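Local coordinates for metal transporter CNNM3 (Homo sapiens, PDB 6DFD), which takes part in magnesium transport at the membrane and dimerises through its cyclic nucleotide-binding homology domain, which Mg2+ efflux by CNNM proteins requires, at the interface of chains A and B. Coordinates in Å, arbitrary orientation; residue numbers count along the deposited sequence, not the author numbering. Chains: chain A/B, Metal transporter CNNM3.

Contact 1: the interface of chains A and B. Residues chain A 126, 128-129; chain B 123, 137-140, 181.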
# COMPACT_ATOMS: atom_id res chain seq x y z
N GLU A 126 10.16 3.21 6.94
CA GLU A 126 9.41 3.16 8.19
C GLU A 126 8.57 1.90 8.32
O GLU A 126 7.99 1.67 9.39
CB GLU A 126 8.48 4.38 8.29
CG GLU A 126 9.18 5.72 8.15
CD GLU A 126 8.26 6.88 8.46
OE1 GLU A 126 7.49 6.78 9.44
OE2 GLU A 126 8.29 7.88 7.71
N LEU A 128 5.69 1.25 6.98
CA LEU A 128 4.29 1.57 7.19
C LEU A 128 3.43 0.41 6.71
O LEU A 128 3.74 -0.24 5.71
CB LEU A 128 3.90 2.86 6.46
CG LEU A 128 4.66 4.13 6.85
CD1 LEU A 128 4.09 5.32 6.09
CD2 LEU A 128 4.59 4.38 8.35
N LYS A 129 2.34 0.16 7.42
CA LYS A 129 1.48 -0.99 7.17
C LYS A 129 0.12 -0.50 6.71
O LYS A 129 -0.47 0.38 7.34
CB LYS A 129 1.32 -1.86 8.42
CG LYS A 129 2.32 -2.99 8.53
CD LYS A 129 2.64 -3.33 9.99
CE LYS A 129 1.39 -3.58 10.83
NZ LYS A 129 1.71 -3.58 12.28
N ILE B 123 5.15 5.58 -2.30
CA ILE B 123 5.98 5.19 -1.17
C ILE B 123 7.01 4.15 -1.60
O ILE B 123 6.71 3.27 -2.42
CB ILE B 123 5.12 4.65 -0.01
CG1 ILE B 123 5.99 4.30 1.20
CG2 ILE B 123 4.33 3.42 -0.46
CD1 ILE B 123 5.21 4.20 2.49
N TYR B 137 -1.80 5.27 8.33
CA TYR B 137 -1.06 6.17 9.20
C TYR B 137 0.32 6.40 8.61
O TYR B 137 0.82 5.59 7.82
CB TYR B 137 -0.92 5.62 10.61
CG TYR B 137 -0.19 4.31 10.63
CD1 TYR B 137 1.19 4.27 10.70
CD2 TYR B 137 -0.88 3.11 10.53
CE1 TYR B 137 1.87 3.07 10.69
CE2 TYR B 137 -0.21 1.90 10.53
CZ TYR B 137 1.16 1.89 10.61
OH TYR B 137 1.85 0.70 10.60
N TYR B 138 0.92 7.51 9.01
CA TYR B 138 2.14 8.00 8.39
C TYR B 138 2.96 8.70 9.46
O TYR B 138 2.43 9.16 10.48
CB TYR B 138 1.81 8.95 7.23
CG TYR B 138 0.76 8.36 6.31
CD1 TYR B 138 -0.59 8.48 6.61
CD2 TYR B 138 1.13 7.65 5.19
CE1 TYR B 138 -1.55 7.90 5.80
CE2 TYR B 138 0.17 7.08 4.37
CZ TYR B 138 -1.16 7.21 4.68
OH TYR B 138 -2.10 6.63 3.85
N GLY B 139 4.27 8.76 9.23
CA GLY B 139 5.14 9.56 10.07
C GLY B 139 5.42 8.99 11.44
O GLY B 139 5.70 9.75 12.37
N VAL B 140 5.38 7.66 11.59
CA VAL B 140 5.81 7.07 12.85
C VAL B 140 7.25 7.47 13.15
O VAL B 140 7.63 7.61 14.32
CB VAL B 140 5.65 5.53 12.82
CG1 VAL B 140 6.14 4.91 14.13
CG2 VAL B 140 4.19 5.14 12.57
N TYR B 181 8.14 8.93 1.03
CA TYR B 181 6.82 8.88 0.43
C TYR B 181 6.28 10.28 0.27
O TYR B 181 6.77 11.24 0.88
CB TYR B 181 5.85 8.03 1.26
CG TYR B 181 5.94 8.25 2.76
CD1 TYR B 181 6.72 7.43 3.57
CD2 TYR B 181 5.22 9.27 3.38
CE1 TYR B 181 6.79 7.62 4.94
CE2 TYR B 181 5.28 9.47 4.75
CZ TYR B 181 6.07 8.64 5.53
OH TYR B 181 6.14 8.83 6.89
O HOH W 1 -0.22 3.29 6.90
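A:Leu128 presses its branched tip between B:Tyr137 and B:Tyr181, at the start of strand 128-132 of chain A. Its CG lies anti to the carbonyl carbon (chi1 -60°), which carries both methyls from CB toward chain B. From CG the two branches part. A:Leu128 CD1 lies 3.7 Å from B:Tyr181 CE1. The same methyl touches CD2 of B:Tyr138 and CD1 of B:Ile123, and it packs against the backbone oxygen of B:Tyr137. A:Leu128 CD2 instead lies 3.8 Å from B:Tyr137 CE1, and these two side chains run past each other in opposite directions. The leucine thus fills an apolar pocket with polar groups at its rim.

On one side of it, the carboxylate of A:Glu126 accepts a hydrogen bond from the phenol of B:Tyr181, B:Tyr181 OH to A:Glu126 OE2 2.5 Å. The side chains cross at about a right angle. The hydroxyl approaches from above the carboxylate plane, 39° out of it, while the acid's CD lies in plane at the ring edge. B:Gly139 N donates to the same phenol oxygen, 3.0 Å from B:Tyr181 OH. This second bond probably fixes the hydroxyl for the glutamate.

On the other side, the backbone of A:Lys129 meets B:Tyr137. A:Lys129 N donates a long hydrogen bond of 3.3 Å to B:Tyr137 OH, bent to 138° at the hydrogen. Water 1 joins the two backbones. Water 1 lies 3.0 Å from A:Lys129 O and also bonds B:Tyr137 N and O. The bond from B:Tyr137 N to water 1 is 2.9 Å long and nearly straight.

Contact 2: the interface of chains A and B. Residues chain A 141, 177-181; chain B 125-126.
B:Lys125 and B:Glu126, neighbours in a loop of chain B, reach into a polar pocket of chain A. The hydrogen bonds of the lysine come from both its ends. B:Lys125 N donates to A:Asp180 OD2 at 2.8 Å, on the syn side but tilted out of the carboxylate plane. The chain, extended beyond CG, carries the side-chain nitrogen B:Lys125 NZ to A:Cys178 O, also at 2.8 Å. That bond lies nearly along the C=O axis (174°).

The carboxylate of B:Glu126 has partners at both oxygens. B:Glu126 OE1 accepts a hydrogen bond from A:Tyr181 OH at 2.6 Å, on its syn side and 16° out of plane. A:Ser141 N donates a hydrogen bond of 3.0 Å to B:Glu126 OE2 from well above the carboxylate plane. The phenol of A:Tyr177 also faces OE1, but the modelled separation is too short to be trusted.

Carbon packing runs along the lysine. B:Lys125 CG lies 3.6 Å from A:Asp180 CG, and B:Lys125 CE rests 3.7 Å from A:Tyr177 CE2. Each of these side chains runs past the lysine in the direction opposite to it. Within chain A, A:Ser141 CB sits over the centre of one face of the A:Tyr177 ring and so backs it. Trimming B:Lys125 to an alanine would probably leave A:Cys178 O without its lysine partner and remove the packing against A:Tyr177 CE2 and A:Asp180 CG.

This polar grip ties a loop of one subunit to its mate and so helps hold the domain dimer together.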
# COMPACT_ATOMS: atom_id res chain seq x y z
N SER A 141 9.18 -3.57 -10.70
CA SER A 141 10.62 -3.50 -10.87
C SER A 141 11.23 -4.86 -11.16
O SER A 141 12.30 -4.95 -11.77
CB SER A 141 11.27 -2.88 -9.63
OG SER A 141 11.09 -1.47 -9.63
N TYR A 177 15.91 -8.17 -8.33
CA TYR A 177 15.41 -7.06 -7.54
C TYR A 177 14.97 -7.56 -6.17
O TYR A 177 14.33 -8.60 -6.04
CB TYR A 177 14.25 -6.39 -8.27
CG TYR A 177 13.42 -5.43 -7.44
CD1 TYR A 177 12.08 -5.67 -7.21
CD2 TYR A 177 13.99 -4.27 -6.92
CE1 TYR A 177 11.31 -4.79 -6.46
CE2 TYR A 177 13.23 -3.38 -6.18
CZ TYR A 177 11.89 -3.65 -5.95
OH TYR A 177 11.14 -2.77 -5.21
N CYS A 178 15.36 -6.82 -5.13
CA CYS A 178 14.91 -7.10 -3.77
C CYS A 178 13.94 -6.01 -3.35
O CYS A 178 14.34 -4.84 -3.28
CB CYS A 178 16.10 -7.16 -2.81
SG CYS A 178 17.23 -8.51 -3.16
N PRO A 179 12.68 -6.33 -3.06
CA PRO A 179 11.72 -5.27 -2.76
C PRO A 179 11.95 -4.69 -1.37
O PRO A 179 12.54 -5.33 -0.49
CB PRO A 179 10.37 -5.99 -2.85
CG PRO A 179 10.68 -7.39 -2.40
CD PRO A 179 12.12 -7.67 -2.79
N ASP A 180 11.51 -3.45 -1.19
CA ASP A 180 11.49 -2.82 0.13
C ASP A 180 10.10 -2.90 0.74
O ASP A 180 9.62 -1.96 1.39
CB ASP A 180 11.96 -1.37 0.04
CG ASP A 180 11.01 -0.49 -0.74
OD1 ASP A 180 10.10 -1.04 -1.40
OD2 ASP A 180 11.17 0.75 -0.69
N TYR A 181 9.41 -4.02 0.52
CA TYR A 181 8.10 -4.23 1.09
C TYR A 181 7.88 -5.71 1.31
O TYR A 181 8.50 -6.56 0.66
CB TYR A 181 6.98 -3.66 0.21
CG TYR A 181 7.12 -3.94 -1.28
CD1 TYR A 181 7.75 -3.03 -2.12
CD2 TYR A 181 6.59 -5.09 -1.84
CE1 TYR A 181 7.87 -3.27 -3.48
CE2 TYR A 181 6.70 -5.34 -3.21
CZ TYR A 181 7.35 -4.43 -4.02
OH TYR A 181 7.46 -4.67 -5.37
N LYS B 125 11.27 2.90 -2.50
CA LYS B 125 12.20 3.12 -3.61
C LYS B 125 11.53 2.84 -4.95
O LYS B 125 11.78 3.54 -5.94
CB LYS B 125 13.44 2.25 -3.43
CG LYS B 125 13.17 0.76 -3.35
CD LYS B 125 14.46 -0.02 -3.11
CE LYS B 125 14.23 -1.52 -3.15
NZ LYS B 125 15.51 -2.29 -3.10
N GLU B 126 10.66 1.83 -5.00
CA GLU B 126 9.82 1.62 -6.17
C GLU B 126 8.71 2.66 -6.28
O GLU B 126 8.04 2.71 -7.32
CB GLU B 126 9.18 0.23 -6.13
CG GLU B 126 9.67 -0.72 -7.21
CD GLU B 126 8.88 -2.03 -7.24
OE1 GLU B 126 8.98 -2.80 -6.26
OE2 GLU B 126 8.16 -2.27 -8.23

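The centres of the C-alpha atoms of contact 1 and contact 2 are about 16 Å apart in the same two-fold dimer interface. In contact 1 chain A brings the residues around the start of strand 128-132, and in contact 2 chain B brings the loop just before its own strand 128-132. A:Glu126 with B:Tyr181 in contact 1 is the twin of B:Glu126 with A:Tyr181 in contact 2, though the two glutamates are turned differently. Contact 1 adds the leucine packing; contact 2 is richer in hydrogen bonds. Together they let each domain give its loop and receive its partner's, in keeping with dimerisation through this domain.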